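Local coordinates for protein CrmK (Actinoalloteichus sp. WH1-2216-6, PDB 5I1V) that is a flavoenzyme oxidase with covalently bound FAD that takes part in recycling shunt products during caerulomycin biosynthesis, at residues 282-287 and 293-298; 222-227 and 289-294; 141-146 and 263-268. One frame throughout, in Å; residues are numbered along the deposited sequence.

Contact 1: residues 282-287 and 293-298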
# COMPACT_ATOMS: atom_id res chain seq x y z
N ALA A 282 -6.93 -19.82 -0.30
CA ALA A 282 -7.30 -20.44 -1.55
C ALA A 282 -8.40 -19.66 -2.22
O ALA A 282 -9.21 -18.98 -1.53
CB ALA A 282 -7.70 -21.88 -1.34
N GLN A 283 -8.40 -19.71 -3.55
CA GLN A 283 -9.34 -18.99 -4.34
C GLN A 283 -9.64 -19.76 -5.59
O GLN A 283 -8.81 -20.47 -6.07
CB GLN A 283 -8.82 -17.56 -4.70
CG GLN A 283 -7.58 -17.56 -5.56
CD GLN A 283 -6.93 -16.20 -5.84
OE1 GLN A 283 -6.60 -15.47 -4.95
NE2 GLN A 283 -6.72 -15.91 -7.10
N ILE A 284 -10.85 -19.61 -6.10
CA ILE A 284 -11.30 -20.26 -7.32
C ILE A 284 -12.34 -19.36 -7.95
O ILE A 284 -13.18 -18.81 -7.27
CB ILE A 284 -11.89 -21.66 -7.05
CG1 ILE A 284 -12.10 -22.44 -8.35
CG2 ILE A 284 -13.14 -21.57 -6.18
CD1 ILE A 284 -12.56 -23.90 -8.17
N PRO A 285 -12.24 -19.15 -9.26
CA PRO A 285 -13.27 -18.30 -9.84
C PRO A 285 -14.70 -18.83 -9.67
O PRO A 285 -14.94 -20.04 -9.70
CB PRO A 285 -12.91 -18.25 -11.32
CG PRO A 285 -11.46 -18.66 -11.39
CD PRO A 285 -11.30 -19.65 -10.26
N VAL A 286 -15.65 -17.92 -9.50
CA VAL A 286 -17.04 -18.28 -9.24
C VAL A 286 -17.63 -18.98 -10.48
O VAL A 286 -18.52 -19.82 -10.35
CB VAL A 286 -17.86 -17.03 -8.85
CG1 VAL A 286 -19.36 -17.27 -8.91
CG2 VAL A 286 -17.47 -16.57 -7.45
N ASP A 287 -17.11 -18.64 -11.66
CA ASP A 287 -17.63 -19.17 -12.92
C ASP A 287 -17.07 -20.54 -13.35
O ASP A 287 -17.39 -21.02 -14.43
CB ASP A 287 -17.47 -18.14 -14.05
CG ASP A 287 -16.00 -17.85 -14.43
OD1 ASP A 287 -15.07 -18.05 -13.61
OD2 ASP A 287 -15.77 -17.37 -15.56
N GLU A 293 -18.33 -26.09 -4.62
CA GLU A 293 -18.13 -27.48 -4.22
C GLU A 293 -16.72 -27.94 -4.38
O GLU A 293 -16.22 -28.75 -3.57
CB GLU A 293 -19.01 -28.44 -5.03
CG GLU A 293 -20.31 -28.83 -4.34
CD GLU A 293 -20.91 -30.12 -4.89
OE1 GLU A 293 -21.06 -31.09 -4.10
OE2 GLU A 293 -21.22 -30.18 -6.10
N ARG A 294 -16.07 -27.48 -5.45
CA ARG A 294 -14.67 -27.85 -5.69
C ARG A 294 -13.78 -27.35 -4.56
O ARG A 294 -12.84 -28.04 -4.14
CB ARG A 294 -14.20 -27.33 -7.05
CG ARG A 294 -14.79 -28.13 -8.18
CD ARG A 294 -14.40 -27.71 -9.59
NE ARG A 294 -15.02 -28.69 -10.47
CZ ARG A 294 -14.60 -29.95 -10.60
NH1 ARG A 294 -13.50 -30.38 -10.00
NH2 ARG A 294 -15.28 -30.78 -11.36
N MET A 295 -14.08 -26.16 -4.06
CA MET A 295 -13.33 -25.63 -2.94
C MET A 295 -13.59 -26.49 -1.68
O MET A 295 -12.68 -26.76 -0.91
CB MET A 295 -13.74 -24.18 -2.67
CG MET A 295 -13.05 -23.52 -1.47
SD MET A 295 -11.27 -23.31 -1.66
CE MET A 295 -11.21 -22.08 -3.00
N SER A 296 -14.84 -26.90 -1.47
CA SER A 296 -15.17 -27.82 -0.34
C SER A 296 -14.42 -29.13 -0.42
O SER A 296 -13.89 -29.58 0.59
CB SER A 296 -16.67 -28.09 -0.29
OG SER A 296 -17.35 -26.91 0.15
N TRP A 297 -14.37 -29.72 -1.62
CA TRP A 297 -13.65 -30.98 -1.85
C TRP A 297 -12.20 -30.83 -1.51
O TRP A 297 -11.60 -31.72 -0.89
CB TRP A 297 -13.76 -31.49 -3.30
CG TRP A 297 -15.13 -31.87 -3.69
CD1 TRP A 297 -16.15 -32.27 -2.85
CD2 TRP A 297 -15.66 -31.91 -5.01
NE1 TRP A 297 -17.29 -32.52 -3.59
CE2 TRP A 297 -17.01 -32.31 -4.92
CE3 TRP A 297 -15.12 -31.64 -6.28
CZ2 TRP A 297 -17.84 -32.45 -6.05
CZ3 TRP A 297 -15.95 -31.75 -7.41
CH2 TRP A 297 -17.29 -32.18 -7.28
N PHE A 298 -11.63 -29.70 -1.94
CA PHE A 298 -10.23 -29.45 -1.68
C PHE A 298 -10.00 -29.32 -0.16
O PHE A 298 -9.14 -29.98 0.38
CB PHE A 298 -9.77 -28.20 -2.46
CG PHE A 298 -8.45 -27.64 -2.00
CD1 PHE A 298 -7.31 -28.36 -2.19
CD2 PHE A 298 -8.37 -26.36 -1.41
CE1 PHE A 298 -6.08 -27.86 -1.77
CE2 PHE A 298 -7.15 -25.85 -1.00
CZ PHE A 298 -6.00 -26.60 -1.18
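Met295 reaches from the helix to the strand and lays its thioether against Ala282, Gln283 and Ile284. Its CG stands anti to the backbone N (chi1 178°), and the chain then bends at both following torsions, bringing SD alongside Ala282 and turning CE in against the strand backbone. The sulfur rests beside the methyl of Ala282, with Met295 SD 3.9 Å from Ala282 CB. The terminal methyl goes further and lies over the backbone between Ala282 and Ile284: Met295 CE is 3.7 Å from Gln283 N and 3.8 Å from Ile284 CG2. The side chains of Met295 and Ile284 run past each other in opposite senses, and the contact is made by the short branch of the isoleucine. Its long branch, with CG1 anti to the backbone N, carries CD1 to the root of Arg294, where Ile284 CD1 sits 4.0 Å from Arg294 CB.

Helix 291-303 packs here on one face of the large antiparallel sheet; it follows strand 277-285 after a short connection and runs back nearly antiparallel to it. The two short axes come within 9.2 Å at an angle of 152°. The contact is made by apolar side chains, with no hydrogen bond between the segments. Ala282 and Ile284 both point at the helix, whereas Gln283 between them points away, toward the side where Phe223 and Tyr265 lie.

One turn beyond Arg294, Phe298 approaches the same methyl that Met295 touches: its CE2 is 4.0 Å from Ala282 CB, with the methyl placed obliquely to the ring, which also meets Trp250. Arg294 meets the strand through CB. Its guanidinium leads away to Asn261, and the Trp297 ring edge atom CZ3 lies over one guanidinium face.

Contact 2: residues 222-227 and 289-294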
# COMPACT_ATOMS: atom_id res chain seq x y z
N SER A 222 -15.03 -12.68 -10.45
CA SER A 222 -15.07 -12.83 -9.00
C SER A 222 -14.71 -14.23 -8.61
O SER A 222 -14.71 -15.12 -9.48
CB SER A 222 -16.40 -12.38 -8.41
OG SER A 222 -17.37 -13.36 -8.52
N PHE A 223 -14.32 -14.36 -7.34
CA PHE A 223 -13.70 -15.53 -6.77
C PHE A 223 -14.35 -15.89 -5.44
O PHE A 223 -14.73 -15.01 -4.67
CB PHE A 223 -12.23 -15.25 -6.45
CG PHE A 223 -11.36 -15.27 -7.66
CD1 PHE A 223 -11.40 -14.23 -8.53
CD2 PHE A 223 -10.53 -16.35 -7.93
CE1 PHE A 223 -10.63 -14.25 -9.69
CE2 PHE A 223 -9.77 -16.37 -9.07
CZ PHE A 223 -9.82 -15.32 -9.95
N HIS A 224 -14.44 -17.18 -5.20
CA HIS A 224 -14.69 -17.70 -3.85
C HIS A 224 -13.33 -17.82 -3.16
O HIS A 224 -12.39 -18.40 -3.74
CB HIS A 224 -15.30 -19.10 -3.91
CG HIS A 224 -16.67 -19.15 -4.50
ND1 HIS A 224 -17.77 -18.59 -3.89
CD2 HIS A 224 -17.12 -19.71 -5.65
CE1 HIS A 224 -18.84 -18.79 -4.64
NE2 HIS A 224 -18.47 -19.47 -5.71
N VAL A 225 -13.24 -17.33 -1.93
CA VAL A 225 -12.00 -17.24 -1.22
C VAL A 225 -12.16 -18.02 0.09
O VAL A 225 -13.21 -18.00 0.69
CB VAL A 225 -11.63 -15.77 -0.91
CG1 VAL A 225 -10.34 -15.71 -0.10
CG2 VAL A 225 -11.50 -14.93 -2.22
N ALA A 226 -11.15 -18.77 0.47
CA ALA A 226 -11.14 -19.46 1.74
C ALA A 226 -9.83 -19.15 2.44
O ALA A 226 -8.75 -19.26 1.84
CB ALA A 226 -11.28 -20.97 1.52
N ARG A 227 -9.93 -18.79 3.70
CA ARG A 227 -8.77 -18.47 4.49
C ARG A 227 -8.86 -19.43 5.69
O ARG A 227 -9.90 -19.56 6.32
CB ARG A 227 -8.77 -17.01 4.87
CG ARG A 227 -9.17 -16.10 3.68
CD ARG A 227 -8.29 -14.87 3.47
NE ARG A 227 -8.40 -13.97 4.61
CZ ARG A 227 -7.39 -13.42 5.28
NH1 ARG A 227 -6.12 -13.61 4.90
NH2 ARG A 227 -7.65 -12.63 6.32
N PRO A 289 -17.13 -24.47 -13.38
CA PRO A 289 -18.15 -25.47 -13.04
C PRO A 289 -18.03 -26.05 -11.62
O PRO A 289 -17.00 -26.62 -11.27
CB PRO A 289 -17.91 -26.55 -14.10
CG PRO A 289 -17.37 -25.80 -15.30
CD PRO A 289 -16.76 -24.52 -14.81
N ASP A 290 -19.10 -25.90 -10.83
CA ASP A 290 -19.20 -26.42 -9.46
C ASP A 290 -18.14 -25.84 -8.50
O ASP A 290 -17.64 -26.53 -7.60
CB ASP A 290 -19.10 -27.95 -9.45
CG ASP A 290 -20.12 -28.59 -10.39
OD1 ASP A 290 -21.34 -28.42 -10.17
OD2 ASP A 290 -19.67 -29.24 -11.36
N ALA A 291 -17.83 -24.56 -8.71
CA ALA A 291 -16.67 -23.92 -8.08
C ALA A 291 -16.69 -24.02 -6.58
O ALA A 291 -15.68 -24.38 -5.95
CB ALA A 291 -16.62 -22.47 -8.48
N GLU A 292 -17.84 -23.69 -6.01
CA GLU A 292 -18.03 -23.67 -4.57
C GLU A 292 -17.80 -25.07 -3.96
O GLU A 292 -17.13 -25.21 -2.94
CB GLU A 292 -19.44 -23.18 -4.28
CG GLU A 292 -19.65 -22.69 -2.88
CD GLU A 292 -20.87 -21.79 -2.76
OE1 GLU A 292 -21.68 -21.66 -3.72
OE2 GLU A 292 -21.03 -21.21 -1.67
N GLU A 293 -18.33 -26.09 -4.62
CA GLU A 293 -18.13 -27.48 -4.22
C GLU A 293 -16.72 -27.94 -4.38
O GLU A 293 -16.22 -28.75 -3.57
CB GLU A 293 -19.01 -28.44 -5.03
CG GLU A 293 -20.31 -28.83 -4.34
CD GLU A 293 -20.91 -30.12 -4.89
OE1 GLU A 293 -21.06 -31.09 -4.10
OE2 GLU A 293 -21.22 -30.18 -6.10
N ARG A 294 -16.07 -27.48 -5.45
CA ARG A 294 -14.67 -27.85 -5.69
C ARG A 294 -13.78 -27.35 -4.56
O ARG A 294 -12.84 -28.04 -4.14
CB ARG A 294 -14.20 -27.33 -7.05
CG ARG A 294 -14.79 -28.13 -8.18
CD ARG A 294 -14.40 -27.71 -9.59
NE ARG A 294 -15.02 -28.69 -10.47
CZ ARG A 294 -14.60 -29.95 -10.60
NH1 ARG A 294 -13.50 -30.38 -10.00
NH2 ARG A 294 -15.28 -30.78 -11.36
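His224 turns its ring out to the helix start with CG anti to its own carbonyl carbon (chi1 -66°), while Glu292 sends CG anti to its backbone N (chi1 -161°) and continues extended; the two side chains cross at about a right angle. Here helix 291-303 starts against strand 222-231, in the antiparallel sheet with packed helices that, as in berberine-bridge-enzyme-like relatives, probably forms the substrate-side domain.

The imidazole is met from two directions. The methyl of Ala291 lies at the ring edge, near its plane, with Ala291 CB 4.0 Å from His224 CD2. Glu292 covers part of one face: its CB stands 4.0 Å above the ring plane, displaced toward the rim. Farther along the same chain the carboxylate passes CE1, its plane tilted 23° from that of the ring. The separation between His224 NE2 and Glu292 OE1, 4.4 Å, is too long for direct contact, though a negative charge so near could favour a protonated imidazole. Putting an alanine at His224 would probably leave Ala291 CB and the aliphatic part of Glu292 without their ring surface and open a gap between helix start and strand.

On the far side of this first turn, Arg294 NE donates a hydrogen bond to Pro289 O (3.0 Å), the oxygen lying in the guanidinium plane.

Contact 3: residues 141-146 and 263-268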
# COMPACT_ATOMS: atom_id res chain seq x y z
N LEU A 141 -2.71 -15.68 -10.73
CA LEU A 141 -3.40 -16.04 -11.96
C LEU A 141 -2.50 -16.85 -12.92
O LEU A 141 -2.93 -17.14 -14.03
CB LEU A 141 -3.92 -14.78 -12.69
CG LEU A 141 -4.97 -13.91 -11.94
CD1 LEU A 141 -5.44 -12.70 -12.76
CD2 LEU A 141 -6.17 -14.79 -11.63
N SER A 142 -1.29 -17.21 -12.53
CA SER A 142 -0.40 -17.86 -13.52
C SER A 142 -0.94 -19.24 -13.96
O SER A 142 -0.75 -19.61 -15.09
CB SER A 142 1.03 -17.98 -12.99
OG SER A 142 1.63 -16.69 -12.91
N ARG A 143 -1.60 -20.00 -13.06
CA ARG A 143 -2.25 -21.25 -13.53
C ARG A 143 -3.21 -21.09 -14.70
O ARG A 143 -3.28 -21.95 -15.57
CB ARG A 143 -2.91 -21.99 -12.36
CG ARG A 143 -1.83 -22.55 -11.51
CD ARG A 143 -2.25 -22.75 -10.09
NE ARG A 143 -3.35 -23.70 -9.92
CZ ARG A 143 -3.22 -25.01 -9.75
NH1 ARG A 143 -2.02 -25.61 -9.81
NH2 ARG A 143 -4.31 -25.76 -9.56
N LEU A 144 -3.91 -19.98 -14.72
CA LEU A 144 -4.88 -19.67 -15.75
C LEU A 144 -4.26 -18.92 -16.91
O LEU A 144 -4.66 -19.15 -18.04
CB LEU A 144 -6.04 -18.85 -15.18
CG LEU A 144 -6.94 -19.67 -14.24
CD1 LEU A 144 -7.88 -18.80 -13.42
CD2 LEU A 144 -7.73 -20.74 -15.00
N LEU A 145 -3.29 -18.05 -16.64
CA LEU A 145 -2.78 -17.09 -17.67
C LEU A 145 -1.31 -17.20 -18.07
O LEU A 145 -0.89 -16.58 -19.05
CB LEU A 145 -3.01 -15.65 -17.16
CG LEU A 145 -4.47 -15.26 -16.93
CD1 LEU A 145 -4.62 -13.79 -16.50
CD2 LEU A 145 -5.30 -15.54 -18.18
N GLY A 146 -0.54 -17.96 -17.31
CA GLY A 146 0.87 -18.06 -17.53
C GLY A 146 1.72 -17.07 -16.73
O GLY A 146 1.33 -16.61 -15.65
N GLY A 263 -8.27 -23.90 -11.92
CA GLY A 263 -8.62 -22.55 -11.53
C GLY A 263 -8.47 -22.30 -10.05
O GLY A 263 -8.41 -21.15 -9.64
N LEU A 264 -8.39 -23.36 -9.25
CA LEU A 264 -8.17 -23.21 -7.82
C LEU A 264 -6.68 -22.98 -7.52
O LEU A 264 -5.82 -23.81 -7.81
CB LEU A 264 -8.75 -24.40 -7.07
CG LEU A 264 -9.03 -24.33 -5.57
CD1 LEU A 264 -9.84 -25.54 -5.11
CD2 LEU A 264 -7.73 -24.23 -4.79
N TYR A 265 -6.39 -21.82 -6.94
CA TYR A 265 -5.02 -21.42 -6.56
C TYR A 265 -4.96 -21.40 -5.04
O TYR A 265 -5.80 -20.79 -4.39
CB TYR A 265 -4.73 -20.00 -7.07
CG TYR A 265 -3.50 -19.38 -6.44
CD1 TYR A 265 -2.22 -19.79 -6.82
CD2 TYR A 265 -3.62 -18.41 -5.45
CE1 TYR A 265 -1.09 -19.26 -6.24
CE2 TYR A 265 -2.49 -17.88 -4.84
CZ TYR A 265 -1.23 -18.31 -5.25
OH TYR A 265 -0.10 -17.77 -4.67
N ALA A 266 -3.94 -22.03 -4.49
CA ALA A 266 -3.79 -22.02 -3.04
C ALA A 266 -2.35 -21.85 -2.59
O ALA A 266 -1.42 -22.34 -3.25
CB ALA A 266 -4.39 -23.28 -2.47
N LEU A 267 -2.19 -21.16 -1.46
CA LEU A 267 -0.90 -20.97 -0.84
C LEU A 267 -0.96 -21.41 0.62
O LEU A 267 -1.79 -20.93 1.37
CB LEU A 267 -0.50 -19.52 -0.94
CG LEU A 267 0.92 -19.16 -0.50
CD1 LEU A 267 1.55 -18.04 -1.33
CD2 LEU A 267 0.92 -18.72 0.93
N LEU A 268 -0.05 -22.29 1.01
CA LEU A 268 0.04 -22.79 2.38
C LEU A 268 1.26 -22.14 3.05
O LEU A 268 2.35 -22.27 2.57
CB LEU A 268 0.22 -24.28 2.33
CG LEU A 268 0.39 -24.97 3.68
CD1 LEU A 268 -0.84 -24.76 4.56
CD2 LEU A 268 0.66 -26.43 3.38
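Arg143 reaches from the short helix 142-145 to the chain entering strand 265-271 and brings its guanidinium to the carbonyl oxygen of Leu264. The donor Arg143 NH2 lies 3.0 Å from Leu264 O, but the bond is weak, bent to 121° at the hydrogen, and the oxygen meets the guanidinium obliquely. A bend at chi3 (61°) turns the head of the arginine aside, so it passes the strand entrance instead of running straight out from the helix. On the way Arg143 CD comes to the edge of the Tyr265 ring, near the ring plane, 4.4 Å from Tyr265 CD1.

This side of the contact is buried and the more closely held, by several carbonyl oxygens: NH1 bonds to Tyr380 O and NH2 also to Asn254 O, with a weak bond from NE to Ile262 O. The side toward solvent is that of Leu144, partly exposed, over a buried Gly263. The leucine's CG stands anti to the carbonyl carbon, and Leu144 CD2 lies 4.0 Å from Gly263 CA, so the leucine packs on the main chain itself.

Helix 142-145 is part of the FAD-binding domain and segment 263-268 leads into the large antiparallel sheet, so the contact joins the flavin-binding part of the fold to that sheet. Tyr265 also stands about 4 Å, side chain to side chain, from the FAD-binding residue Phe123. Ser142 OG donates to Gly146 O at 2.8 Å across the end of the short helix, where Gly146 has a positive phi that would jam a side chain against the preceding carbonyl oxygen.

One guanidinium thus serves carbonyl oxygens from several separate pieces of chain, and its buried positive charge is probably offset in part by their dipoles.

In the fold
Contacts 1 and 2 nearly coincide, their centres about 3 Å apart. They share helix 291-303 and use neighbouring strands joined by backbone bonds, Ala226 N to Ala282 O (2.8 Å) and His224 N to Ile284 O (2.9 Å). The centre of contact 3 is about 12 Å from that of contact 1 and about 13 Å from that of contact 2; segment 263-268 enters the next strand, where Tyr265 N meets Gln283 O at 2.9 Å. Contact 3 lies closer to the cofactor than contact 1: the Tyr265 side chain is about 7 Å from the bound FAD, that of Gln283 about 11 Å. Contact 2 is away from the flavin-binding residues.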